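Side-chain contacts in aspergillopepsin II heavy chain (Aspergillus niger var. macrosporus, PDB 1Y43), which forms the larger part of an acid endopeptidase of the glutamic peptidase family G1, which probably hydrolyses proteins at low pH: residues Ser8-Ile13 with Asp39-Trp44; Val148-Gln153 with Thr159-Ser164. All coordinates share one frame; numbering follows the deposited sequence.

Contact 1 of 2, residues Ser8-Ile13 with Asp39-Trp44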
loop_
_atom_site.group_PDB
_atom_site.type_symbol
_atom_site.label_atom_id
_atom_site.label_comp_id
_atom_site.label_asym_id
_atom_site.label_seq_id
_atom_site.Cartn_x
_atom_site.Cartn_y
_atom_site.Cartn_z
ATOM N N SER B 8 2.152 3.098 6.711
ATOM C CA SER B 8 1.220 3.274 5.607
ATOM C C SER B 8 0.826 1.892 5.069
ATOM O O SER B 8 1.577 0.918 5.218
ATOM C CB SER B 8 1.867 4.105 4.492
ATOM O OG SER B 8 2.906 3.369 3.861
ATOM N N ALA B 9 -0.344 1.809 4.457
ATOM C CA ALA B 9 -0.804 0.566 3.851
ATOM C C ALA B 9 -1.281 0.985 2.470
ATOM O O ALA B 9 -2.036 1.957 2.333
ATOM C CB ALA B 9 -1.959 -0.031 4.640
ATOM N N TRP B 10 -0.859 0.255 1.450
ATOM C CA TRP B 10 -1.241 0.587 0.089
ATOM C C TRP B 10 -1.195 -0.612 -0.853
ATOM O O TRP B 10 -0.677 -1.667 -0.499
ATOM C CB TRP B 10 -0.303 1.690 -0.442
ATOM C CG TRP B 10 1.165 1.403 -0.295
ATOM C CD1 TRP B 10 1.968 1.732 0.768
ATOM C CD2 TRP B 10 2.025 0.793 -1.270
ATOM N NE1 TRP B 10 3.265 1.376 0.506
ATOM C CE2 TRP B 10 3.330 0.798 -0.737
ATOM C CE3 TRP B 10 1.814 0.250 -2.545
ATOM C CZ2 TRP B 10 4.429 0.283 -1.438
ATOM C CZ3 TRP B 10 2.914 -0.264 -3.242
ATOM C CH2 TRP B 10 4.201 -0.241 -2.684
ATOM N N VAL B 11 -1.811 -0.456 -2.024
ATOM C CA VAL B 11 -1.734 -1.474 -3.066
ATOM C C VAL B 11 -1.082 -0.756 -4.242
ATOM O O VAL B 11 -1.202 0.480 -4.393
ATOM C CB VAL B 11 -3.117 -2.050 -3.503
ATOM C CG1 VAL B 11 -3.756 -2.783 -2.356
ATOM C CG2 VAL B 11 -4.017 -0.955 -4.064
ATOM N N GLY B 12 -0.367 -1.505 -5.056
ATOM C CA GLY B 12 0.285 -0.874 -6.179
ATOM C C GLY B 12 0.799 -1.816 -7.238
ATOM O O GLY B 12 0.733 -3.043 -7.099
ATOM N N ILE B 13 1.214 -1.211 -8.344
ATOM C CA ILE B 13 1.796 -1.911 -9.477
ATOM C C ILE B 13 3.244 -1.408 -9.612
ATOM O O ILE B 13 3.496 -0.197 -9.580
ATOM C CB ILE B 13 1.023 -1.599 -10.781
ATOM C CG1 ILE B 13 -0.401 -2.170 -10.677
ATOM C CG2 ILE B 13 1.756 -2.177 -12.000
ATOM C CD1 ILE B 13 -1.304 -1.838 -11.866
ATOM N N ASP B 39 -4.805 9.796 6.752
ATOM C CA ASP B 39 -5.027 10.469 5.479
ATOM C C ASP B 39 -4.929 9.484 4.319
ATOM O O ASP B 39 -4.293 8.434 4.450
ATOM C CB ASP B 39 -4.065 11.660 5.299
ATOM C CG ASP B 39 -2.707 11.271 4.737
ATOM O OD1 ASP B 39 -2.282 10.107 4.872
ATOM O OD2 ASP B 39 -2.040 12.154 4.148
ATOM N N ALA B 40 -5.591 9.790 3.212
ATOM C CA ALA B 40 -5.539 8.940 2.028
ATOM C C ALA B 40 -4.714 9.698 0.993
ATOM O O ALA B 40 -4.778 10.928 0.924
ATOM C CB ALA B 40 -6.948 8.655 1.512
ATOM N N TRP B 41 -3.983 8.972 0.157
ATOM C CA TRP B 41 -3.116 9.600 -0.834
ATOM C C TRP B 41 -2.932 8.735 -2.077
ATOM O O TRP B 41 -3.289 7.550 -2.075
ATOM C CB TRP B 41 -1.734 9.841 -0.199
ATOM C CG TRP B 41 -1.133 8.591 0.438
ATOM C CD1 TRP B 41 -1.269 8.190 1.741
ATOM C CD2 TRP B 41 -0.404 7.544 -0.228
ATOM N NE1 TRP B 41 -0.685 6.954 1.921
ATOM C CE2 TRP B 41 -0.148 6.534 0.732
ATOM C CE3 TRP B 41 0.051 7.353 -1.543
ATOM C CZ2 TRP B 41 0.535 5.357 0.420
ATOM C CZ3 TRP B 41 0.732 6.178 -1.852
ATOM C CH2 TRP B 41 0.965 5.196 -0.870
ATOM N N TYR B 42 -2.386 9.331 -3.137
ATOM C CA TYR B 42 -2.091 8.601 -4.373
ATOM C C TYR B 42 -0.715 9.050 -4.840
ATOM O O TYR B 42 -0.247 10.132 -4.467
ATOM C CB TYR B 42 -3.113 8.878 -5.484
ATOM C CG TYR B 42 -3.187 10.324 -5.921
ATOM C CD1 TYR B 42 -2.302 10.838 -6.874
ATOM C CD2 TYR B 42 -4.135 11.182 -5.358
ATOM C CE1 TYR B 42 -2.362 12.172 -7.254
ATOM C CE2 TYR B 42 -4.212 12.516 -5.726
ATOM C CZ TYR B 42 -3.322 13.004 -6.674
ATOM O OH TYR B 42 -3.398 14.329 -7.033
ATOM N N GLU B 43 -0.073 8.233 -5.663
ATOM C CA GLU B 43 1.238 8.577 -6.176
ATOM C C GLU B 43 1.612 7.759 -7.387
ATOM O O GLU B 43 1.333 6.561 -7.451
ATOM C CB GLU B 43 2.313 8.360 -5.098
ATOM C CG GLU B 43 3.747 8.584 -5.613
ATOM C CD GLU B 43 4.790 8.696 -4.504
ATOM O OE1 GLU B 43 4.545 8.238 -3.366
ATOM O OE2 GLU B 43 5.854 9.290 -4.786
ATOM N N TRP B 44 2.168 8.429 -8.378
ATOM C CA TRP B 44 2.681 7.747 -9.545
ATOM C C TRP B 44 4.173 8.103 -9.507
ATOM O O TRP B 44 4.606 9.119 -10.067
ATOM C CB TRP B 44 2.030 8.220 -10.855
ATOM C CG TRP B 44 2.426 7.365 -12.053
ATOM C CD1 TRP B 44 3.707 7.061 -12.479
ATOM C CD2 TRP B 44 1.549 6.679 -12.945
ATOM N NE1 TRP B 44 3.663 6.235 -13.562
ATOM C CE2 TRP B 44 2.348 5.979 -13.872
ATOM C CE3 TRP B 44 0.151 6.579 -13.047
ATOM C CZ2 TRP B 44 1.803 5.187 -14.896
ATOM C CZ3 TRP B 44 -0.390 5.792 -14.059
ATOM C CH2 TRP B 44 0.433 5.107 -14.966
#
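Trp-10 and Trp-41 form an offset edge-to-face aromatic pair on one surface of the mixed sheet in the beta-sandwich of this G1 peptidase, a member of the concanavalin-like clan. Their strands, 4-13 and 35-45, are not direct neighbours. Each pairs antiparallel with strand 22-32, so the two run in the same direction, and the indoles meet across that middle strand. The separation fits this reading, since Trp-10 CA and Tyr-42 CA lie 9.2 Å apart and no hydrogen bond joins the segments.

Tryptophan suits position 41 because its long, flat indole carries CZ2 and CH2 over the intervening strand 22-32 to the base of the Trp-10 side chain. In the pair the edge of Trp-41 is turned toward the face of Trp-10: the centroids of the Trp-41 six-membered ring and the Trp-10 five-membered ring are 5.5 Å apart, with the planes inclined at 64°. The same first torsion, 52°, stands both indoles up on one surface of the sheet, where they meet. Trp-41 CZ2 and CH2 lie closest to CB, CG and CD1 of Trp-10, with Trp-10 CB 3.8 Å from Trp-41 CH2 and Trp-10 CD1 in the plane of the Trp-41 ring, at its edge.

The polar edge of Trp-10 is fixed separately by a hydrogen bond from NE1 to OE1 of Glu-110, on the adjacent strand 104-114, and an aromatic side chain of the other chain meets the ring edge-to-face. Small residues along the strand suit the broad indole: Ser-8 OG lies in the ring plane at one edge, 3.6 Å from Trp-10 CD1. At another edge Gly-12, having no side chain, brings its CA to 4.0 Å from Trp-10 CZ3.

Contact 2 of 2, residues Val148-Gln153 with Thr159-Ser164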
loop_
_atom_site.group_PDB
_atom_site.type_symbol
_atom_site.label_atom_id
_atom_site.label_comp_id
_atom_site.label_asym_id
_atom_site.label_seq_id
_atom_site.Cartn_x
_atom_site.Cartn_y
_atom_site.Cartn_z
ATOM N N VAL B 148 6.908 -13.074 -0.045
ATOM C CA VAL B 148 6.591 -12.449 1.233
ATOM C C VAL B 148 7.762 -11.616 1.718
ATOM O O VAL B 148 8.909 -12.080 1.694
ATOM C CB VAL B 148 6.229 -13.530 2.282
ATOM C CG1 VAL B 148 6.072 -12.912 3.665
ATOM C CG2 VAL B 148 4.949 -14.243 1.859
ATOM N N MET B 149 7.466 -10.395 2.142
ATOM C CA MET B 149 8.485 -9.475 2.630
ATOM C C MET B 149 8.179 -8.969 4.028
ATOM O O MET B 149 7.013 -8.814 4.398
ATOM C CB MET B 149 8.604 -8.255 1.706
ATOM C CG MET B 149 9.318 -8.513 0.395
ATOM S SD MET B 149 9.533 -6.957 -0.464
ATOM C CE MET B 149 10.129 -7.548 -2.032
ATOM N N ASP B 150 9.234 -8.740 4.809
ATOM C CA ASP B 150 9.099 -8.192 6.152
ATOM C C ASP B 150 10.178 -7.162 6.404
ATOM O O ASP B 150 11.225 -7.184 5.766
ATOM C CB ASP B 150 9.123 -9.277 7.223
ATOM C CG ASP B 150 7.777 -9.926 7.409
ATOM O OD1 ASP B 150 6.786 -9.229 7.684
ATOM O OD2 ASP B 150 7.695 -11.140 7.238
ATOM N N ILE B 151 9.899 -6.257 7.334
ATOM C CA ILE B 151 10.817 -5.184 7.677
ATOM C C ILE B 151 11.819 -5.581 8.768
ATOM O O ILE B 151 11.460 -6.166 9.798
ATOM C CB ILE B 151 10.048 -3.903 8.116
ATOM C CG1 ILE B 151 9.213 -3.370 6.954
ATOM C CG2 ILE B 151 11.018 -2.825 8.608
ATOM C CD1 ILE B 151 8.269 -2.230 7.328
ATOM N N GLU B 152 13.075 -5.236 8.528
ATOM C CA GLU B 152 14.152 -5.503 9.464
ATOM C C GLU B 152 15.039 -4.256 9.477
ATOM O O GLU B 152 15.549 -3.853 8.433
ATOM C CB GLU B 152 14.934 -6.716 8.989
ATOM C CG GLU B 152 16.119 -7.095 9.836
ATOM C CD GLU B 152 16.863 -8.253 9.209
ATOM O OE1 GLU B 152 17.707 -8.000 8.323
ATOM O OE2 GLU B 152 16.567 -9.416 9.557
ATOM N N GLN B 153 15.139 -3.610 10.638
ATOM C CA GLN B 153 15.952 -2.405 10.806
ATOM C C GLN B 153 16.771 -2.490 12.062
ATOM O O GLN B 153 16.285 -2.956 13.086
ATOM C CB GLN B 153 15.081 -1.179 10.963
ATOM C CG GLN B 153 14.366 -0.750 9.739
ATOM C CD GLN B 153 13.318 0.278 10.065
ATOM O OE1 GLN B 153 13.232 0.761 11.194
ATOM N NE2 GLN B 153 12.492 0.599 9.089
ATOM N N THR B 159 8.157 -6.806 11.612
ATOM C CA THR B 159 6.892 -7.340 11.107
ATOM C C THR B 159 6.970 -8.829 10.804
ATOM O O THR B 159 8.059 -9.388 10.612
ATOM C CB THR B 159 6.433 -6.643 9.775
ATOM O OG1 THR B 159 7.381 -6.904 8.732
ATOM C CG2 THR B 159 6.293 -5.139 9.952
ATOM N N GLU B 160 5.799 -9.452 10.770
ATOM C CA GLU B 160 5.632 -10.851 10.411
ATOM C C GLU B 160 4.446 -10.860 9.439
ATOM O O GLU B 160 3.356 -10.378 9.766
ATOM C CB GLU B 160 5.322 -11.718 11.634
ATOM C CG GLU B 160 6.553 -12.078 12.449
ATOM C CD GLU B 160 6.213 -12.774 13.765
ATOM O OE1 GLU B 160 5.025 -13.170 13.949
ATOM O OE2 GLU B 160 7.125 -12.909 14.631
ATOM N N THR B 161 4.661 -11.408 8.253
ATOM C CA THR B 161 3.627 -11.432 7.239
ATOM C C THR B 161 3.202 -12.849 6.890
ATOM O O THR B 161 4.029 -13.759 6.843
ATOM C CB THR B 161 4.131 -10.706 5.960
ATOM O OG1 THR B 161 4.343 -9.320 6.257
ATOM C CG2 THR B 161 3.134 -10.826 4.818
ATOM N N SER B 162 1.903 -13.035 6.704
ATOM C CA SER B 162 1.354 -14.333 6.318
ATOM C C SER B 162 0.338 -14.083 5.194
ATOM O O SER B 162 -0.326 -13.037 5.157
ATOM C CB SER B 162 0.696 -15.037 7.519
ATOM O OG SER B 162 -0.317 -14.248 8.112
ATOM N N VAL B 163 0.270 -15.007 4.245
ATOM C CA VAL B 163 -0.663 -14.862 3.139
ATOM C C VAL B 163 -1.554 -16.091 3.042
ATOM O O VAL B 163 -1.232 -17.149 3.591
ATOM C CB VAL B 163 0.076 -14.650 1.775
ATOM C CG1 VAL B 163 0.970 -13.419 1.844
ATOM C CG2 VAL B 163 0.892 -15.873 1.402
ATOM N N SER B 164 -2.717 -15.917 2.432
ATOM C CA SER B 164 -3.638 -17.025 2.220
ATOM C C SER B 164 -3.993 -16.932 0.732
ATOM O O SER B 164 -3.362 -16.165 -0.026
ATOM C CB SER B 164 -4.888 -16.882 3.108
ATOM O OG SER B 164 -5.763 -15.872 2.631
#
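Asp-150 points across the beta hairpin into the space between strands 147-153 and 156-163, where its carboxylate lies obliquely against two threonines. Its first torsion, -83°, sets CG beside its own backbone N, and the turn of the carboxylate about the next bond then puts OD1 within reach of both hydroxyls. Thr-159 OG1 donates to Asp-150 OD1 over 2.6 Å, approaching on the anti side close to the carboxylate plane. Thr-161 OG1 donates to the same oxygen, Asp-150 OD1, over 2.8 Å, but comes from above the plane. The second oxygen, Asp-150 OD2, uses its syn lone pair to accept from Thr-161 N at 3.2 Å, a rather bent bond of 139°. Three donors from one strand thus hold the carboxylate and limit its rotation.

Threonine suits position 159 because its hydroxyl works both ways: while donating to the aspartate, Thr-159 OG1 accepts from Ile-151 N at 3.0 Å in a nearly straight bond, 166°. Two amides, Ile-151 N and Thr-161 N, thus find side-chain acceptors across the hairpin, though Ile-151 also pairs through its backbone with Leu-158. Farther along, the contact turns apolar. Val-148 and Thr-161 lie alongside each other, pointing opposite ways, with Val-148 CG1 3.7 Å from Thr-161 CB, and Val-148 CG2 also lies against Val-163 CG1, 4.1 Å away.

An acidic side chain of the other chain lies close to Asp-150 OD2. On one flank strand 168-172 continues the sheet and supplies Val-170, which packs on both threonines; on the outer flank of strand 147-153, a strand of the other chain pairs antiparallel with Met-149 to Ile-151 and carries the sheet across the interface.

In the fold
Contact 1 and contact 2 belong to different sheets, both within the Peptidase A4 family region. The centre of contact 1 lies about 4 Å, and that of contact 2 about 14 Å, from the centre of the chain; the two centres are about 18 Å apart and their nearest atoms about 8 Å, without touching. Strand 104-114 relates them indirectly, because its adjacent residues Glu-110 and Asp-111 serve one contact each: Glu-110 contact 1, and Asp-111 contact 2, by accepting a hydrogen bond from Gln-153 NE2. The other chain reaches both contacts. A sulfate, probably from crystallisation, lies about 5 Å from the Met-149 side chain.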